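Local coordinates for hemerythrin HHE cation binding domain protein (Mycobacterium kansasii, PDB 6TYJ) that binds zinc or iron ions inside a hemerythrin-like helical bundle, its wider physiological role being unknown, at residues I57-Y62 against V75-H80; R28-A33 against E38-L43. All blocks are in the same frame, centred on the assembly; numbering follows the deposited sequence.

Overall arrangement
Both contacts join antiparallel neighbours in the hemerythrin-like helical bundle, and both use helix 38-65. Along the chain contact 2 comes first: it packs the end of helix 12-32 against the start of helix 38-65, with only four residues between its segments. Contact 1 follows, near the other end of helix 38-65, where residues 57-62 face 75-80 of helix 70-91. Their centres lie 26 Å apart, on opposite sides of the chain's centre, and their nearest atoms are about 17 Å apart. One long helix thus closes a hairpin turn near its start and supplies metal ligands near its end, so the metal site and the turn lie at different ends of the same helix.

Contact 1 of 2, residues I57-Y62 against V75-H80; sequences IEDDLY and VAHAEH. With ZN (zinc ion), chain D; ZN (zinc ion), chain B.
Zinc ions join Glu58 and Asp59 to His80 across two antiparallel helices of the hemerythrin-like bundle, whose short segments keep their axes 11.5 Å apart. The dense side of the contact is the His80 ring. Its NE2 lies 2.8 Å from Glu58 OE1; both atoms, with His114, are ligands of one zinc, which brings them this close without a hydrogen bond. Glu58 has CG anti to its carbonyl carbon (chi1 -77°) and runs extended beyond it, which carries the carboxylate to the ring edge, nearly coplanar with the ring at 9° between planes. Glu58 OE2 turns to a second zinc at 1.9 Å, in the site completed by His20, His54, His114 and Glu118, so this carboxylate bridges two metals. Phe55 stacks on the His80 ring.

The other nitrogen, His80 ND1, holds a third zinc at 2.2 Å, which Asp59 OD2 reaches from the opposite helix. Two waters complete the ligands given for this ion, marking the wetter side. Here the packing thins to His77, whose ring turns an edge to Asp59: OD1 stands 3.0 Å from His77 CD2. A further water makes a short contact with Asp59 O and lies 3.2 Å from His77 NE2.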
# COMPACT_ATOMS: atom_id res chain seq x y z
N ILE A 57 -2.75 4.27 6.40
CA ILE A 57 -2.98 3.65 7.69
C ILE A 57 -1.66 3.22 8.33
O ILE A 57 -1.54 3.31 9.57
CB ILE A 57 -3.99 2.49 7.65
CG1 ILE A 57 -3.47 1.26 6.91
CG2 ILE A 57 -5.34 2.95 7.08
CD1 ILE A 57 -4.41 0.08 7.06
N GLU A 58 -0.66 2.83 7.53
CA GLU A 58 0.65 2.52 8.10
C GLU A 58 1.27 3.78 8.71
O GLU A 58 1.70 3.77 9.88
CB GLU A 58 1.54 1.84 7.03
CG GLU A 58 1.17 0.38 6.82
CD GLU A 58 1.97 -0.27 5.74
OE1 GLU A 58 2.58 0.43 4.96
OE2 GLU A 58 1.93 -1.51 5.71
N ASP A 59 1.27 4.90 7.96
CA ASP A 59 1.95 6.10 8.45
C ASP A 59 1.18 6.77 9.58
O ASP A 59 1.81 7.38 10.45
CB ASP A 59 2.13 7.11 7.31
CG ASP A 59 3.21 6.71 6.33
OD1 ASP A 59 4.11 5.92 6.72
OD2 ASP A 59 3.16 7.21 5.20
N ASP A 60 -0.15 6.67 9.59
CA ASP A 60 -0.96 7.46 10.52
C ASP A 60 -1.31 6.71 11.79
O ASP A 60 -1.57 7.35 12.83
CB ASP A 60 -2.27 7.88 9.84
CG ASP A 60 -2.04 8.78 8.62
OD1 ASP A 60 -0.91 9.27 8.41
OD2 ASP A 60 -3.03 9.04 7.91
N LEU A 61 -1.35 5.38 11.75
CA LEU A 61 -1.78 4.58 12.90
C LEU A 61 -0.75 3.52 13.28
O LEU A 61 -0.34 3.44 14.44
CB LEU A 61 -3.13 3.93 12.62
CG LEU A 61 -4.29 4.94 12.65
CD1 LEU A 61 -5.60 4.38 12.13
CD2 LEU A 61 -4.48 5.42 14.07
N TYR A 62 -0.32 2.69 12.32
CA TYR A 62 0.45 1.51 12.73
C TYR A 62 1.89 1.87 13.10
O TYR A 62 2.38 1.50 14.17
CB TYR A 62 0.44 0.48 11.60
CG TYR A 62 1.12 -0.82 11.99
CD1 TYR A 62 0.56 -1.63 12.97
CD2 TYR A 62 2.32 -1.22 11.41
CE1 TYR A 62 1.17 -2.83 13.33
CE2 TYR A 62 2.95 -2.42 11.78
CZ TYR A 62 2.37 -3.21 12.74
OH TYR A 62 2.95 -4.40 13.13
N VAL A 75 13.52 2.82 8.24
CA VAL A 75 13.59 1.96 7.06
C VAL A 75 12.21 1.81 6.43
O VAL A 75 12.06 1.90 5.20
CB VAL A 75 14.17 0.60 7.44
CG1 VAL A 75 14.01 -0.37 6.27
CG2 VAL A 75 15.62 0.75 7.82
N ALA A 76 11.18 1.63 7.26
CA ALA A 76 9.81 1.48 6.79
C ALA A 76 9.38 2.67 5.95
O ALA A 76 8.80 2.51 4.86
CB ALA A 76 8.87 1.32 7.98
N HIS A 77 9.64 3.87 6.46
CA HIS A 77 9.26 5.08 5.74
C HIS A 77 10.09 5.26 4.47
O HIS A 77 9.56 5.71 3.45
CB HIS A 77 9.43 6.27 6.64
CG HIS A 77 8.33 6.41 7.64
ND1 HIS A 77 8.55 6.45 9.00
CD2 HIS A 77 6.99 6.51 7.48
CE1 HIS A 77 7.40 6.59 9.63
NE2 HIS A 77 6.43 6.64 8.73
N ALA A 78 11.38 4.95 4.53
CA ALA A 78 12.18 4.98 3.30
C ALA A 78 11.68 3.96 2.28
O ALA A 78 11.71 4.23 1.08
CB ALA A 78 13.66 4.74 3.63
N GLU A 79 11.19 2.79 2.72
CA GLU A 79 10.61 1.82 1.78
C GLU A 79 9.33 2.37 1.13
O GLU A 79 9.04 2.06 -0.03
CB GLU A 79 10.30 0.50 2.49
CG GLU A 79 11.51 -0.37 2.83
CD GLU A 79 12.01 -1.17 1.64
OE1 GLU A 79 13.15 -1.70 1.71
OE2 GLU A 79 11.26 -1.26 0.64
N HIS A 80 8.54 3.15 1.86
CA HIS A 80 7.42 3.81 1.20
C HIS A 80 7.91 4.72 0.09
O HIS A 80 7.34 4.73 -1.01
CB HIS A 80 6.62 4.63 2.20
CG HIS A 80 5.68 3.83 3.04
ND1 HIS A 80 4.81 4.43 3.93
CD2 HIS A 80 5.49 2.50 3.17
CE1 HIS A 80 4.11 3.50 4.54
NE2 HIS A 80 4.49 2.32 4.11
ZN ZN D . 4.71 6.60 4.16
ZN ZN B . 2.20 -2.72 4.23
O HOH W 1 4.27 7.81 10.72
O HOH W 2 6.35 7.41 4.68
O HOH W 3 4.22 7.33 2.37

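Contact 2 of 2, residues R28-A33 against E38-L43; sequences RKISEA and EERHAL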
# COMPACT_ATOMS: atom_id res chain seq x y z
N ARG A 28 -1.56 -9.28 -9.22
CA ARG A 28 -1.64 -10.47 -10.07
C ARG A 28 -2.70 -10.29 -11.16
O ARG A 28 -2.46 -10.62 -12.33
CB ARG A 28 -1.91 -11.70 -9.18
CG ARG A 28 -2.14 -13.00 -9.92
CD ARG A 28 -2.37 -14.16 -8.95
NE ARG A 28 -3.54 -13.99 -8.09
CZ ARG A 28 -3.51 -13.55 -6.83
NH1 ARG A 28 -2.36 -13.22 -6.24
NH2 ARG A 28 -4.65 -13.45 -6.14
N LYS A 29 -3.87 -9.73 -10.81
CA LYS A 29 -4.91 -9.52 -11.82
C LYS A 29 -4.45 -8.53 -12.89
O LYS A 29 -4.71 -8.73 -14.08
CB LYS A 29 -6.21 -9.02 -11.16
CG LYS A 29 -6.87 -10.03 -10.27
CD LYS A 29 -8.30 -9.64 -9.99
CE LYS A 29 -9.15 -9.78 -11.24
NZ LYS A 29 -10.60 -9.83 -10.90
N ILE A 30 -3.77 -7.46 -12.47
CA ILE A 30 -3.21 -6.52 -13.44
C ILE A 30 -2.26 -7.24 -14.38
O ILE A 30 -2.38 -7.13 -15.60
CB ILE A 30 -2.51 -5.36 -12.70
CG1 ILE A 30 -3.57 -4.56 -11.98
CG2 ILE A 30 -1.72 -4.50 -13.71
CD1 ILE A 30 -2.99 -3.64 -10.92
N SER A 31 -1.32 -8.02 -13.81
CA SER A 31 -0.33 -8.72 -14.63
C SER A 31 -0.99 -9.65 -15.62
O SER A 31 -0.46 -9.87 -16.73
CB SER A 31 0.61 -9.55 -13.75
OG SER A 31 1.30 -8.75 -12.83
N GLU A 32 -2.11 -10.25 -15.24
CA GLU A 32 -2.74 -11.25 -16.09
C GLU A 32 -3.60 -10.64 -17.18
O GLU A 32 -3.88 -11.33 -18.17
CB GLU A 32 -3.59 -12.20 -15.24
CG GLU A 32 -2.83 -13.18 -14.36
CD GLU A 32 -3.74 -13.87 -13.34
OE1 GLU A 32 -4.85 -13.34 -13.08
OE2 GLU A 32 -3.36 -14.93 -12.80
N ALA A 33 -4.02 -9.37 -17.03
CA ALA A 33 -4.87 -8.72 -18.00
C ALA A 33 -4.03 -8.20 -19.18
O ALA A 33 -2.84 -7.92 -19.03
CB ALA A 33 -5.61 -7.56 -17.34
N GLU A 38 -9.02 -2.28 -21.28
CA GLU A 38 -9.95 -1.64 -20.33
C GLU A 38 -9.85 -2.25 -18.94
O GLU A 38 -9.85 -1.53 -17.92
CB GLU A 38 -11.38 -1.78 -20.85
CG GLU A 38 -11.64 -1.16 -22.20
CD GLU A 38 -12.90 -1.70 -22.89
OE1 GLU A 38 -13.47 -2.73 -22.47
OE2 GLU A 38 -13.31 -1.07 -23.88
N GLU A 39 -9.80 -3.58 -18.89
CA GLU A 39 -9.72 -4.30 -17.63
C GLU A 39 -8.46 -3.94 -16.87
O GLU A 39 -8.51 -3.67 -15.65
CB GLU A 39 -9.78 -5.81 -17.90
CG GLU A 39 -9.71 -6.62 -16.63
CD GLU A 39 -9.53 -8.13 -16.86
OE1 GLU A 39 -9.48 -8.57 -18.03
OE2 GLU A 39 -9.42 -8.86 -15.84
N ARG A 40 -7.32 -3.89 -17.56
CA ARG A 40 -6.06 -3.60 -16.86
C ARG A 40 -6.06 -2.17 -16.33
O ARG A 40 -5.53 -1.91 -15.24
CB ARG A 40 -4.86 -3.83 -17.78
CG ARG A 40 -3.56 -3.99 -16.98
CD ARG A 40 -2.46 -4.50 -17.92
NE ARG A 40 -1.15 -4.46 -17.30
CZ ARG A 40 -0.27 -5.45 -17.31
NH1 ARG A 40 -0.56 -6.60 -17.93
NH2 ARG A 40 0.89 -5.29 -16.70
N HIS A 41 -6.59 -1.22 -17.10
CA HIS A 41 -6.63 0.16 -16.62
C HIS A 41 -7.49 0.31 -15.38
O HIS A 41 -7.11 1.02 -14.44
CB HIS A 41 -7.14 1.10 -17.72
CG HIS A 41 -6.14 1.36 -18.81
ND1 HIS A 41 -4.99 2.10 -18.60
CD2 HIS A 41 -6.12 1.01 -20.12
CE1 HIS A 41 -4.31 2.18 -19.73
NE2 HIS A 41 -4.98 1.55 -20.67
N ALA A 42 -8.67 -0.32 -15.36
CA ALA A 42 -9.52 -0.24 -14.17
C ALA A 42 -8.85 -0.88 -12.98
O ALA A 42 -8.84 -0.32 -11.88
CB ALA A 42 -10.89 -0.88 -14.41
N LEU A 43 -8.23 -2.05 -13.19
CA LEU A 43 -7.56 -2.73 -12.09
C LEU A 43 -6.41 -1.88 -11.54
O LEU A 43 -6.18 -1.85 -10.32
CB LEU A 43 -7.05 -4.09 -12.59
CG LEU A 43 -8.10 -5.20 -12.72
CD1 LEU A 43 -7.40 -6.32 -13.52
CD2 LEU A 43 -8.61 -5.72 -11.37
O HOH W 4 -6.99 -10.14 -14.97
O HOH W 5 2.24 -7.92 -17.10
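Ala33 O, just past the end of helix 12-32, takes a hydrogen bond of 2.9 Å from Arg40 NH1, with an N-H...O angle of 148°. The oxygen lies at the edge of the guanidinium, 9° out of its plane, while the donor is somewhat tilted from the carbonyl plane. Arg40 gets there by sending CG anti to its own N (chi1 -161°) and staying extended as far as NE. That path carries the flat group over the Ile30 carbonyl: Ile30 C sits 3.9 Å above the guanidinium plane, over its centre, and Ile30 O comes close to Arg40 NH1, but at too poor an angle for a hydrogen bond. Arg40 NE is hydrogen-bonded to Tyr100 OH, Trp104 makes a cation-pi contact, and a water accepts from NH2.

Beside this polar end the helices pack through aliphatic groups. Ile30 and Leu43 lie alongside each other, pointing opposite ways, with Ile30 CG1 3.6 Å from Leu43 CB, and the CG2 branch of Ile30 meets the Arg40 chain. Leu43 CD1 reaches Lys29 CB at 3.8 Å, and Ala33 CB touches Arg40 CB at the same distance. On the outer flank one water donates to both Lys29 O and Glu39 OE2, the latter at 2.9 Å. In this antiparallel helical hairpin, then, a charged side chain binds backbone oxygen at the preceding helix's C-terminal end, where the helix dipole would probably favour its positive charge.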